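Local coordinates for protein D-glucosaminate-6-phosphate ammonia lyase (PDB 7LCE) that belongs to the selenocysteine synthase-like family of pyridoxal-phosphate enzymes and carries its cofactor on a modified lysine, at residues Leu286-Glu291 and Trp300-Arg305. Residues are numbered along the deposited sequence; the frame is centred on the assembly and turned at random.
Sequences LYADIE and WRIRVR
Asp289 and Arg303 face each other as a hydrogen-bonded antiparallel pair, and their side chains meet again on the polar side of the sheet. Asp289 CG sits between its own backbone N and carbonyl carbon (chi1 60°), while the Arg303 chain bends at chi3 (62°), which turns NE back toward the Asp289 carboxylate. Asp289 OD2 forms a salt bridge with Arg303 NH2, and Arg303 NE makes a weak, long bond of 3.3 Å to Asp289 OD1. Glu291 CG lies over one face of the same guanidinium; Glu291 OE2, 3.6 Å from Arg303 NH1 and well out of plane, adds a salt bridge to which no N-H points, completing a network of three residues. Farther along, Tyr287 and Arg305 run side by side, with Arg305 NH1 3.6 Å from Tyr287 CD2 at the ring edge. The short Asp289 keeps its carboxylate close to the backbone, where the long, flexible Arg303 can reach it across the strands; a calcium ion lies about 4 Å from the Asp289 side chain.

The backbone is laced by paired bonds at Tyr287-Arg305, Asp289-Arg303 and Glu291-Arg301, among them Arg305 N to Tyr287 O at 2.7 Å.

Alternate residues form the apolar face. Ala288 CB is small enough to rest against both Ile302 CG2 (4.0 Å) and Val304 CG2, and Leu286 CD2 reaches Val304 CG1. Branched Ile290 sets CG2 4.0 Å from Trp300 CE3.

Strands 286-292 and 300-306 form a beta hairpin, which strand 340-343 extends to a three-stranded antiparallel sheet, amphipathic, with helix 270-282 against its apolar face.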
ATOM      1  N   LEU A 286      -2.901 -15.840 -69.694  1.00 77.63           N
ATOM      2  CA  LEU A 286      -1.733 -15.690 -68.837  1.00 77.30           C
ATOM      3  C   LEU A 286      -0.573 -15.080 -69.611  1.00 76.30           C
ATOM      4  O   LEU A 286      -0.277 -15.510 -70.732  1.00 85.44           O
ATOM      5  CB  LEU A 286      -1.311 -17.039 -68.254  1.00 74.84           C
ATOM      6  CG  LEU A 286      -2.250 -17.637 -67.210  1.00 62.71           C
ATOM      7  CD1 LEU A 286      -1.647 -18.901 -66.621  1.00 65.61           C
ATOM      8  CD2 LEU A 286      -2.555 -16.619 -66.125  1.00 77.23           C
ATOM      9  N   TYR A 287       0.071 -14.071 -69.024  1.00 79.96           N
ATOM     10  CA  TYR A 287       1.300 -13.498 -69.565  1.00 78.48           C
ATOM     11  C   TYR A 287       2.354 -13.472 -68.467  1.00 82.62           C
ATOM     12  O   TYR A 287       2.116 -12.911 -67.393  1.00 85.10           O
ATOM     13  CB  TYR A 287       1.106 -12.086 -70.124  1.00 70.42           C
ATOM     14  CG  TYR A 287       2.433 -11.467 -70.514  1.00 74.79           C
ATOM     15  CD1 TYR A 287       3.051 -11.801 -71.713  1.00 78.18           C
ATOM     16  CD2 TYR A 287       3.086 -10.580 -69.668  1.00 73.62           C
ATOM     17  CE1 TYR A 287       4.273 -11.252 -72.067  1.00 68.72           C
ATOM     18  CE2 TYR A 287       4.309 -10.030 -70.011  1.00 79.90           C
ATOM     19  CZ  TYR A 287       4.896 -10.367 -71.212  1.00 71.54           C
ATOM     20  OH  TYR A 287       6.110  -9.814 -71.554  1.00 72.67           O
ATOM     21  N   ALA A 288       3.500 -14.098 -68.726  1.00 73.26           N
ATOM     22  CA  ALA A 288       4.575 -14.198 -67.750  1.00 74.04           C
ATOM     23  C   ALA A 288       5.824 -13.506 -68.278  1.00 76.38           C
ATOM     24  O   ALA A 288       6.153 -13.617 -69.463  1.00 75.65           O
ATOM     25  CB  ALA A 288       4.891 -15.658 -67.414  1.00 76.08           C
ATOM     26  N   ASP A 289       6.514 -12.789 -67.392  1.00 72.42           N
ATOM     27  CA  ASP A 289       7.780 -12.153 -67.729  1.00 65.06           C
ATOM     28  C   ASP A 289       8.650 -12.129 -66.482  1.00 66.73           C
ATOM     29  O   ASP A 289       8.145 -12.151 -65.357  1.00 87.47           O
ATOM     30  CB  ASP A 289       7.597 -10.728 -68.261  1.00 70.33           C
ATOM     31  CG  ASP A 289       6.922  -9.814 -67.260  1.00 87.18           C
ATOM     32  OD1 ASP A 289       5.802 -10.139 -66.812  1.00 91.95           O
ATOM     33  OD2 ASP A 289       7.519  -8.770 -66.916  1.00 82.30           O
ATOM     34  N   ILE A 290       9.957 -12.099 -66.694  1.00 78.70           N
ATOM     35  CA  ILE A 290      10.931 -12.080 -65.609  1.00 65.66           C
ATOM     36  C   ILE A 290      11.185 -10.645 -65.168  1.00 77.83           C
ATOM     37  O   ILE A 290      11.323  -9.738 -65.997  1.00 86.94           O
ATOM     38  CB  ILE A 290      12.231 -12.772 -66.050  1.00 60.26           C
ATOM     39  CG1 ILE A 290      11.903 -14.143 -66.644  1.00 60.70           C
ATOM     40  CG2 ILE A 290      13.200 -12.901 -64.885  1.00 75.87           C
ATOM     41  CD1 ILE A 290      13.070 -14.805 -67.318  1.00 98.72           C
ATOM     42  N   GLU A 291      11.261 -10.444 -63.852  1.00 74.47           N
ATOM     43  CA  GLU A 291      11.456  -9.124 -63.263  1.00 89.91           C
ATOM     44  C   GLU A 291      12.453  -9.240 -62.120  1.00 94.04           C
ATOM     45  O   GLU A 291      12.276 -10.067 -61.221  1.00 79.55           O
ATOM     46  CB  GLU A 291      10.131  -8.537 -62.757  1.00 97.95           C
ATOM     47  CG  GLU A 291      10.224  -7.086 -62.304  1.00119.62           C
ATOM     48  CD  GLU A 291       9.161  -6.717 -61.281  1.00131.74           C
ATOM     49  OE1 GLU A 291       8.552  -7.635 -60.688  1.00112.24           O
ATOM     50  OE2 GLU A 291       8.938  -5.506 -61.068  1.00136.00           O
ATOM     51  N   TRP A 300      15.804 -12.837 -59.299  1.00 95.18           N
ATOM     52  CA  TRP A 300      14.912 -12.803 -60.448  1.00 78.00           C
ATOM     53  C   TRP A 300      13.647 -13.588 -60.125  1.00 73.99           C
ATOM     54  O   TRP A 300      13.707 -14.640 -59.480  1.00 65.81           O
ATOM     55  CB  TRP A 300      15.604 -13.397 -61.675  1.00 82.22           C
ATOM     56  CG  TRP A 300      16.916 -12.740 -61.970  1.00 88.65           C
ATOM     57  CD1 TRP A 300      18.140 -13.106 -61.486  1.00 94.48           C
ATOM     58  CD2 TRP A 300      17.142 -11.603 -62.810  1.00 87.13           C
ATOM     59  NE1 TRP A 300      19.112 -12.266 -61.970  1.00 92.61           N
ATOM     60  CE2 TRP A 300      18.526 -11.336 -62.788  1.00 94.21           C
ATOM     61  CE3 TRP A 300      16.309 -10.785 -63.579  1.00 86.43           C
ATOM     62  CZ2 TRP A 300      19.095 -10.286 -63.505  1.00104.04           C
ATOM     63  CZ3 TRP A 300      16.877  -9.745 -64.292  1.00109.87           C
ATOM     64  CH2 TRP A 300      18.256  -9.504 -64.250  1.00115.48           C
ATOM     65  N   ARG A 301      12.500 -13.073 -60.568  1.00 70.46           N
ATOM     66  CA  ARG A 301      11.214 -13.699 -60.291  1.00 59.22           C
ATOM     67  C   ARG A 301      10.368 -13.704 -61.554  1.00 67.22           C
ATOM     68  O   ARG A 301      10.552 -12.869 -62.443  1.00 78.44           O
ATOM     69  CB  ARG A 301      10.455 -12.971 -59.172  1.00 57.83           C
ATOM     70  CG  ARG A 301      11.157 -12.961 -57.824  1.00 84.51           C
ATOM     71  CD  ARG A 301      10.360 -12.177 -56.790  1.00 95.59           C
ATOM     72  NE  ARG A 301      11.004 -12.175 -55.481  1.00105.86           N
ATOM     73  CZ  ARG A 301      11.773 -11.196 -55.022  1.00118.46           C
ATOM     74  NH1 ARG A 301      12.027 -10.119 -55.747  1.00112.09           N
ATOM     75  NH2 ARG A 301      12.296 -11.299 -53.804  1.00121.90           N
ATOM     76  N   ILE A 302       9.433 -14.650 -61.622  1.00 57.92           N
ATOM     77  CA  ILE A 302       8.544 -14.805 -62.770  1.00 55.94           C
ATOM     78  C   ILE A 302       7.225 -14.131 -62.418  1.00 63.07           C
ATOM     79  O   ILE A 302       6.395 -14.690 -61.695  1.00 72.85           O
ATOM     80  CB  ILE A 302       8.338 -16.273 -63.159  1.00 56.76           C
ATOM     81  CG1 ILE A 302       9.669 -16.946 -63.495  1.00 62.28           C
ATOM     82  CG2 ILE A 302       7.376 -16.384 -64.335  1.00 56.61           C
ATOM     83  CD1 ILE A 302       9.562 -18.450 -63.616  1.00 54.93           C
ATOM     84  N   ARG A 303       7.036 -12.922 -62.934  1.00 61.19           N
ATOM     85  CA  ARG A 303       5.796 -12.189 -62.737  1.00 59.02           C
ATOM     86  C   ARG A 303       4.749 -12.696 -63.720  1.00 67.92           C
ATOM     87  O   ARG A 303       4.973 -12.695 -64.934  1.00 79.04           O
ATOM     88  CB  ARG A 303       6.039 -10.693 -62.923  1.00 58.48           C
ATOM     89  CG  ARG A 303       4.810  -9.827 -62.770  1.00 82.62           C
ATOM     90  CD  ARG A 303       5.175  -8.360 -62.905  1.00 93.23           C
ATOM     91  NE  ARG A 303       5.733  -8.053 -64.216  1.00107.20           N
ATOM     92  CZ  ARG A 303       6.344  -6.917 -64.520  1.00103.17           C
ATOM     93  NH1 ARG A 303       6.490  -5.951 -63.627  1.00108.94           N
ATOM     94  NH2 ARG A 303       6.815  -6.742 -65.751  1.00101.16           N
ATOM     95  N   VAL A 304       3.601 -13.119 -63.196  1.00 58.55           N
ATOM     96  CA  VAL A 304       2.526 -13.691 -63.999  1.00 65.16           C
ATOM     97  C   VAL A 304       1.335 -12.750 -63.915  1.00 69.85           C
ATOM     98  O   VAL A 304       0.817 -12.487 -62.822  1.00 78.63           O
ATOM     99  CB  VAL A 304       2.142 -15.101 -63.522  1.00 52.97           C
ATOM    100  CG1 VAL A 304       1.084 -15.697 -64.435  1.00 63.11           C
ATOM    101  CG2 VAL A 304       3.369 -15.994 -63.469  1.00 57.81           C
ATOM    102  N   ARG A 305       0.900 -12.252 -65.067  1.00 78.56           N
ATOM    103  CA  ARG A 305      -0.233 -11.344 -65.157  1.00 82.40           C
ATOM    104  C   ARG A 305      -1.418 -12.086 -65.757  1.00 77.43           C
ATOM    105  O   ARG A 305      -1.274 -12.786 -66.766  1.00 75.63           O
ATOM    106  CB  ARG A 305       0.129 -10.118 -66.001  1.00 75.26           C
ATOM    107  CG  ARG A 305      -0.950  -9.051 -66.078  1.00 96.26           C
ATOM    108  CD  ARG A 305      -0.410  -7.764 -66.695  1.00 99.67           C
ATOM    109  NE  ARG A 305       0.672  -7.179 -65.910  1.00 96.73           N
ATOM    110  CZ  ARG A 305       1.962  -7.290 -66.203  1.00 98.54           C
ATOM    111  NH1 ARG A 305       2.375  -7.961 -67.266  1.00 90.00           N
ATOM    112  NH2 ARG A 305       2.860  -6.714 -65.410  1.00 99.12           N
TER